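PDB 2GLF: probable M18-family aminopeptidase 1 from Thermotoga maritima, which probably removes residues one at a time from the amino ends of peptides, as a metal-dependent exopeptidase of the M18 family. Local coordinates for the interface of chains A and B. Sequence-based numbering; all coordinates share one arbitrary frame. Chains: chain A/B, Probable M18-family aminopeptidase 1.

Contacts 1 and 2 lie about 30 Å apart, measured between the centres of their C-alpha atoms, in one two-fold interface that repeats each of them with the chains exchanged. They have no residue in common, yet both draw on the segment between strands 420-421 and 429-432: contact 1 takes B:Phe428 from it and contact 2 A:Leu422, on either side in sequence of the metal ligand A:His425 and its copy B:His425. The two contacts illustrate reciprocal pairing, in which each subunit presses its own 108-187 region on its partner close in sequence to the metal ligands. The interface may thus be a building unit of the deposited twelve-chain assembly.

Contact 1: the interface of chains A and B. Residues chain A 129-131, 158-160, 162; chain B 236, 428, 430.
With CG anti to the backbone N and beside its own carbonyl carbon (chi1 -156°), B:Phe428 sends its ring in among A:Pro131, A:Val158 and A:Thr160 of the partner. This is a subunit contact of an M18 metallopeptidase, an apolar patch bordered by a parallel beta bridge between A:Val158 and B:Val236. The ring is met in two distinct ways. A:Pro131 lies over one face, where its CD stands 3.9 Å above the ring plane of B:Phe428, offset toward the rim. A:Thr160 comes to the edge instead, its hydroxyl OG1 in the plane of the ring and 3.7 Å from CE2 of B:Phe428. The threonine methyl CG2 approaches CD2 of the ring from slightly off the plane. CB of B:Phe428, at the base of the side chain, packs 3.5 Å from the carbonyl O of A:Ser129. At the far end of the ring, CZ approaches the methyl CG2 of A:Val158. That methyl also meets CG2 of B:Val236 at 3.9 Å, joining the aromatic packing to the bridge. The other branch of B:Val236, CG1, is anti to its backbone N (chi1 176°) and reaches 3.5 Å from the carbonyl O of A:Val158. From strand 429-432, B:Ile430 runs past A:Thr160 in the opposite direction, bringing its terminal CD1 to 3.7 Å from OG1. That hydroxyl thus meets carbon from both B:Phe428 and B:Ile430, and no polar atom of one side comes within bonding reach of the other. An alanine in place of B:Phe428 would probably open a gap beneath A:Pro131 and leave OG1 and CG2 of A:Thr160 and the CG2 methyl of A:Val158 without their aromatic partner.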
ATOM      1  N   SER A 129      31.697  -3.838  14.687  1.00 12.93           N
ATOM      2  CA  SER A 129      32.319  -3.172  15.837  1.00 12.79           C
ATOM      3  C   SER A 129      32.563  -4.130  16.999  1.00 13.82           C
ATOM      4  O   SER A 129      32.107  -3.913  18.126  1.00 14.29           O
ATOM      5  CB  SER A 129      31.468  -1.983  16.302  1.00 16.82           C
ATOM      6  OG  SER A 129      31.469  -0.944  15.333  1.00 14.71           O
ATOM      7  N   ILE A 130      33.309  -5.187  16.703  1.00 23.58           N
ATOM      8  CA  ILE A 130      33.646  -6.215  17.672  1.00 23.35           C
ATOM      9  C   ILE A 130      35.051  -6.703  17.330  1.00 23.73           C
ATOM     10  O   ILE A 130      35.355  -6.941  16.163  1.00 24.06           O
ATOM     11  CB  ILE A 130      32.585  -7.356  17.591  1.00 17.94           C
ATOM     12  CG1 ILE A 130      31.537  -7.130  18.678  1.00 20.41           C
ATOM     13  CG2 ILE A 130      33.217  -8.732  17.689  1.00 15.21           C
ATOM     14  CD1 ILE A 130      30.311  -8.027  18.559  1.00 25.64           C
ATOM     15  N   PRO A 131      35.940  -6.825  18.335  1.00 13.26           N
ATOM     16  CA  PRO A 131      37.304  -7.292  18.053  1.00 12.63           C
ATOM     17  C   PRO A 131      37.325  -8.702  17.463  1.00 12.78           C
ATOM     18  O   PRO A 131      36.650  -9.602  17.964  1.00 12.75           O
ATOM     19  CB  PRO A 131      37.996  -7.207  19.420  1.00  9.96           C
ATOM     20  CG  PRO A 131      36.883  -7.414  20.381  1.00  9.96           C
ATOM     21  CD  PRO A 131      35.758  -6.590  19.779  1.00  9.96           C
ATOM     22  N   VAL A 158      44.298  -7.028  16.829  1.00  7.72           N
ATOM     23  CA  VAL A 158      43.047  -7.696  16.515  1.00  7.64           C
ATOM     24  C   VAL A 158      42.493  -6.963  15.300  1.00  7.64           C
ATOM     25  O   VAL A 158      43.101  -6.004  14.820  1.00  8.08           O
ATOM     26  CB  VAL A 158      42.026  -7.600  17.675  1.00  4.85           C
ATOM     27  CG1 VAL A 158      42.600  -8.234  18.927  1.00  4.85           C
ATOM     28  CG2 VAL A 158      41.645  -6.154  17.918  1.00  4.85           C
ATOM     29  N   PHE A 159      41.352  -7.405  14.790  1.00 14.05           N
ATOM     30  CA  PHE A 159      40.766  -6.732  13.643  1.00 13.59           C
ATOM     31  C   PHE A 159      39.330  -6.313  13.926  1.00 13.45           C
ATOM     32  O   PHE A 159      38.796  -6.601  14.995  1.00 14.22           O
ATOM     33  CB  PHE A 159      40.840  -7.640  12.420  1.00 17.53           C
ATOM     34  CG  PHE A 159      42.222  -8.117  12.132  1.00 17.53           C
ATOM     35  CD1 PHE A 159      42.772  -9.167  12.859  1.00 17.87           C
ATOM     36  CD2 PHE A 159      43.009  -7.470  11.184  1.00 18.22           C
ATOM     37  CE1 PHE A 159      44.082  -9.565  12.649  1.00 17.53           C
ATOM     38  CE2 PHE A 159      44.330  -7.862  10.968  1.00 18.44           C
ATOM     39  CZ  PHE A 159      44.865  -8.908  11.701  1.00 17.53           C
ATOM     40  N   THR A 160      38.713  -5.616  12.979  1.00 22.56           N
ATOM     41  CA  THR A 160      37.340  -5.174  13.162  1.00 22.68           C
ATOM     42  C   THR A 160      36.666  -4.842  11.853  1.00 23.15           C
ATOM     43  O   THR A 160      37.313  -4.659  10.818  1.00 23.46           O
ATOM     44  CB  THR A 160      37.238  -3.885  13.991  1.00 22.39           C
ATOM     45  OG1 THR A 160      38.353  -3.790  14.877  1.00 23.75           O
ATOM     46  CG2 THR A 160      35.954  -3.879  14.798  1.00 22.58           C
ATOM     47  N   PRO A 162      34.202  -2.049  11.490  1.00 11.99           N
ATOM     48  CA  PRO A 162      33.554  -0.895  12.132  1.00 12.14           C
ATOM     49  C   PRO A 162      32.175  -0.566  11.566  1.00 11.48           C
ATOM     50  O   PRO A 162      32.040  -0.293  10.379  1.00 11.46           O
ATOM     51  CB  PRO A 162      34.554   0.234  11.897  1.00 15.84           C
ATOM     52  CG  PRO A 162      35.172  -0.149  10.565  1.00 15.53           C
ATOM     53  CD  PRO A 162      35.394  -1.629  10.728  1.00 14.49           C
TER
ATOM     54  N   VAL B 236      44.945  -2.464  16.431  1.00 19.30           N
ATOM     55  CA  VAL B 236      44.119  -3.011  15.363  1.00 19.46           C
ATOM     56  C   VAL B 236      44.804  -2.935  14.000  1.00 20.11           C
ATOM     57  O   VAL B 236      45.470  -1.947  13.687  1.00 20.02           O
ATOM     58  CB  VAL B 236      42.749  -2.273  15.314  1.00 13.67           C
ATOM     59  CG1 VAL B 236      41.914  -2.759  14.138  1.00 13.67           C
ATOM     60  CG2 VAL B 236      42.001  -2.506  16.619  1.00 13.67           C
ATOM     61  N   PHE B 428      33.224  -0.814  20.377  1.00  4.28           N
ATOM     62  CA  PHE B 428      34.632  -0.886  19.989  1.00  4.28           C
ATOM     63  C   PHE B 428      34.936   0.148  18.914  1.00  5.13           C
ATOM     64  O   PHE B 428      35.007  -0.178  17.733  1.00  5.44           O
ATOM     65  CB  PHE B 428      34.940  -2.293  19.458  1.00  5.40           C
ATOM     66  CG  PHE B 428      36.384  -2.686  19.561  1.00  5.40           C
ATOM     67  CD1 PHE B 428      37.016  -2.755  20.803  1.00  5.40           C
ATOM     68  CD2 PHE B 428      37.119  -2.997  18.420  1.00  5.40           C
ATOM     69  CE1 PHE B 428      38.360  -3.126  20.909  1.00  5.40           C
ATOM     70  CE2 PHE B 428      38.465  -3.369  18.515  1.00  5.40           C
ATOM     71  CZ  PHE B 428      39.085  -3.431  19.767  1.00  5.40           C
ATOM     72  N   ILE B 430      37.052   2.671  16.623  1.00 12.14           N
ATOM     73  CA  ILE B 430      38.379   2.643  16.025  1.00 12.14           C
ATOM     74  C   ILE B 430      38.943   4.045  15.848  1.00 12.14           C
ATOM     75  O   ILE B 430      38.199   4.984  15.576  1.00 12.14           O
ATOM     76  CB  ILE B 430      38.343   1.963  14.642  1.00 10.41           C
ATOM     77  CG1 ILE B 430      37.903   0.510  14.799  1.00 10.68           C
ATOM     78  CG2 ILE B 430      39.703   2.052  13.971  1.00  9.51           C
ATOM     79  CD1 ILE B 430      38.704  -0.267  15.813  1.00 10.02           C
TER

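Contact 2: the interface of chains A and B. Residues chain A 331, 333, 346-347, 422; chain B 108-109, 111, 113, 187.
B:Glu109 adopts a left-handed backbone conformation (phi 66°, psi 44°) in the turn that faces A:Lys346, while A:Pro333, across from B:Asp108 and B:Ile111, begins the 3-10 helix 333-338. The proline ring fits against this turn and the strand that follows it. Its CG lies 3.8 Å from CD1 of B:Ile111, and the two side chains cross at about a right angle. An extended outer torsion (chi2 -178°) carries that CD1 methyl out to the ring, where it touches CD as well. On the neighbouring side of the ring, CB of A:Pro333 is 4.0 Å from CD1 of B:Leu113 in strand 112-116. The carbonyl O of B:Asp108 also borders the ring, although this aspartate is poorly ordered. A:Lys346, bent along its length, crosses B:Glu109 at about a right angle, with CE 3.6 Å from the carboxylate OE1. Its NZ stays 4.3 Å from that OE1, so any attraction between the opposite charges is likely to act at longer range than a direct bond. Separately, the terminal methyls CD2 of A:Leu422 and CD1 of B:Ile187 touch as the two side chains cross obliquely, beside the packing around A:Pro333. Together these contacts are likely to keep the turn and strands of one subunit against segments of the other that lie near the metal ligands A:Asp326 and A:His425 in sequence, and may thereby support the surroundings of the partner's active site.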
ATOM      1  N   VAL A 331      15.041 -21.176  27.155  1.00 16.94           N
ATOM      2  CA  VAL A 331      14.125 -20.047  27.042  1.00 17.11           C
ATOM      3  C   VAL A 331      14.859 -18.769  27.400  1.00 18.37           C
ATOM      4  O   VAL A 331      15.543 -18.693  28.421  1.00 18.85           O
ATOM      5  CB  VAL A 331      12.869 -20.175  27.951  1.00 14.99           C
ATOM      6  CG1 VAL A 331      12.125 -21.466  27.647  1.00 14.99           C
ATOM      7  CG2 VAL A 331      13.268 -20.121  29.390  1.00 14.99           C
ATOM      8  N   PRO A 333      13.992 -15.431  28.461  1.00 16.11           N
ATOM      9  CA  PRO A 333      12.899 -14.649  29.046  1.00 16.23           C
ATOM     10  C   PRO A 333      12.214 -13.597  28.157  1.00 16.06           C
ATOM     11  O   PRO A 333      11.050 -13.764  27.781  1.00 15.58           O
ATOM     12  CB  PRO A 333      13.538 -14.062  30.297  1.00 14.65           C
ATOM     13  CG  PRO A 333      14.422 -15.159  30.732  1.00 14.52           C
ATOM     14  CD  PRO A 333      15.082 -15.598  29.442  1.00 14.91           C
ATOM     15  N   LYS A 346      15.189 -25.363  30.164  1.00 18.75           N
ATOM     16  CA  LYS A 346      15.559 -24.242  31.025  1.00 18.50           C
ATOM     17  C   LYS A 346      17.015 -24.467  31.439  1.00 18.12           C
ATOM     18  O   LYS A 346      17.439 -25.617  31.626  1.00 18.46           O
ATOM     19  CB  LYS A 346      14.675 -24.214  32.276  1.00 14.55           C
ATOM     20  CG  LYS A 346      13.186 -24.147  32.016  1.00 17.60           C
ATOM     21  CD  LYS A 346      12.762 -22.777  31.522  1.00 24.75           C
ATOM     22  CE  LYS A 346      11.604 -22.247  32.351  1.00 25.41           C
ATOM     23  NZ  LYS A 346      12.002 -22.149  33.778  1.00 24.51           N
ATOM     24  N   LEU A 347      17.774 -23.380  31.580  1.00 11.86           N
ATOM     25  CA  LEU A 347      19.180 -23.470  31.982  1.00 12.15           C
ATOM     26  C   LEU A 347      19.352 -24.078  33.372  1.00 13.03           C
ATOM     27  O   LEU A 347      18.637 -23.725  34.305  1.00 13.24           O
ATOM     28  CB  LEU A 347      19.833 -22.085  31.977  1.00 11.98           C
ATOM     29  CG  LEU A 347      20.052 -21.375  30.645  1.00 11.98           C
ATOM     30  CD1 LEU A 347      20.487 -19.940  30.915  1.00 11.98           C
ATOM     31  CD2 LEU A 347      21.100 -22.115  29.833  1.00 11.98           C
ATOM     32  N   LEU A 422      21.730 -20.001  25.225  1.00  7.05           N
ATOM     33  CA  LEU A 422      21.099 -18.707  25.066  1.00  7.05           C
ATOM     34  C   LEU A 422      21.960 -17.954  24.057  1.00  7.05           C
ATOM     35  O   LEU A 422      23.176 -17.940  24.173  1.00  7.05           O
ATOM     36  CB  LEU A 422      21.074 -17.981  26.408  1.00 10.25           C
ATOM     37  CG  LEU A 422      19.704 -17.841  27.081  1.00 10.25           C
ATOM     38  CD1 LEU A 422      18.890 -19.105  26.906  1.00 10.25           C
ATOM     39  CD2 LEU A 422      19.896 -17.510  28.548  1.00 10.25           C
TER
ATOM     40  N   ASP B 108      12.427 -13.562  35.846  1.00 34.32           N
ATOM     41  CA  ASP B 108      11.458 -13.909  34.810  1.00 34.63           C
ATOM     42  C   ASP B 108      11.806 -15.295  34.284  1.00 33.57           C
ATOM     43  O   ASP B 108      12.847 -15.483  33.654  1.00 33.19           O
ATOM     44  CB  ASP B 108      11.508 -12.892  33.663  1.00 37.01           C
ATOM     45  CG  ASP B 108      10.331 -13.023  32.707  1.00 40.33           C
ATOM     46  OD1 ASP B 108      10.361 -12.388  31.630  1.00 45.10           O
ATOM     47  OD2 ASP B 108       9.372 -13.749  33.035  1.00 41.18           O
ATOM     48  N   GLU B 109      10.938 -16.265  34.548  1.00 22.28           N
ATOM     49  CA  GLU B 109      11.181 -17.631  34.101  1.00 20.62           C
ATOM     50  C   GLU B 109      12.400 -18.228  34.805  1.00 19.74           C
ATOM     51  O   GLU B 109      13.241 -18.858  34.169  1.00 19.31           O
ATOM     52  CB  GLU B 109      11.390 -17.656  32.584  1.00 20.99           C
ATOM     53  CG  GLU B 109      10.142 -17.348  31.775  1.00 21.65           C
ATOM     54  CD  GLU B 109       9.053 -18.390  31.971  1.00 26.91           C
ATOM     55  OE1 GLU B 109       9.305 -19.587  31.698  1.00 30.63           O
ATOM     56  OE2 GLU B 109       7.941 -18.012  32.401  1.00 29.97           O
ATOM     57  N   ILE B 111      15.021 -16.789  36.055  1.00 21.99           N
ATOM     58  CA  ILE B 111      16.288 -16.191  35.666  1.00 20.62           C
ATOM     59  C   ILE B 111      16.381 -14.767  36.185  1.00 20.80           C
ATOM     60  O   ILE B 111      15.615 -13.900  35.775  1.00 21.01           O
ATOM     61  CB  ILE B 111      16.454 -16.174  34.130  1.00  9.99           C
ATOM     62  CG1 ILE B 111      16.692 -17.598  33.624  1.00  9.97           C
ATOM     63  CG2 ILE B 111      17.616 -15.271  33.732  1.00  8.77           C
ATOM     64  CD1 ILE B 111      16.919 -17.674  32.129  1.00 12.10           C
ATOM     65  N   LEU B 113      17.388 -11.103  36.417  1.00 18.10           N
ATOM     66  CA  LEU B 113      17.779 -10.142  35.395  1.00 16.81           C
ATOM     67  C   LEU B 113      17.979  -8.749  35.969  1.00 16.35           C
ATOM     68  O   LEU B 113      17.348  -8.369  36.951  1.00 16.63           O
ATOM     69  CB  LEU B 113      16.715 -10.089  34.299  1.00 11.57           C
ATOM     70  CG  LEU B 113      16.501 -11.399  33.543  1.00 11.57           C
ATOM     71  CD1 LEU B 113      15.155 -11.390  32.850  1.00 11.98           C
ATOM     72  CD2 LEU B 113      17.633 -11.588  32.548  1.00 11.57           C
ATOM     73  N   ILE B 187      21.707 -10.960  32.310  1.00 15.75           N
ATOM     74  CA  ILE B 187      21.356 -12.143  33.083  1.00 16.29           C
ATOM     75  C   ILE B 187      22.172 -12.013  34.361  1.00 16.61           C
ATOM     76  O   ILE B 187      23.379 -11.764  34.305  1.00 16.40           O
ATOM     77  CB  ILE B 187      21.753 -13.438  32.356  1.00 11.35           C
ATOM     78  CG1 ILE B 187      20.694 -13.787  31.309  1.00 11.97           C
ATOM     79  CG2 ILE B 187      21.912 -14.562  33.346  1.00 11.94           C
ATOM     80  CD1 ILE B 187      20.941 -15.092  30.579  1.00 10.98           C
TER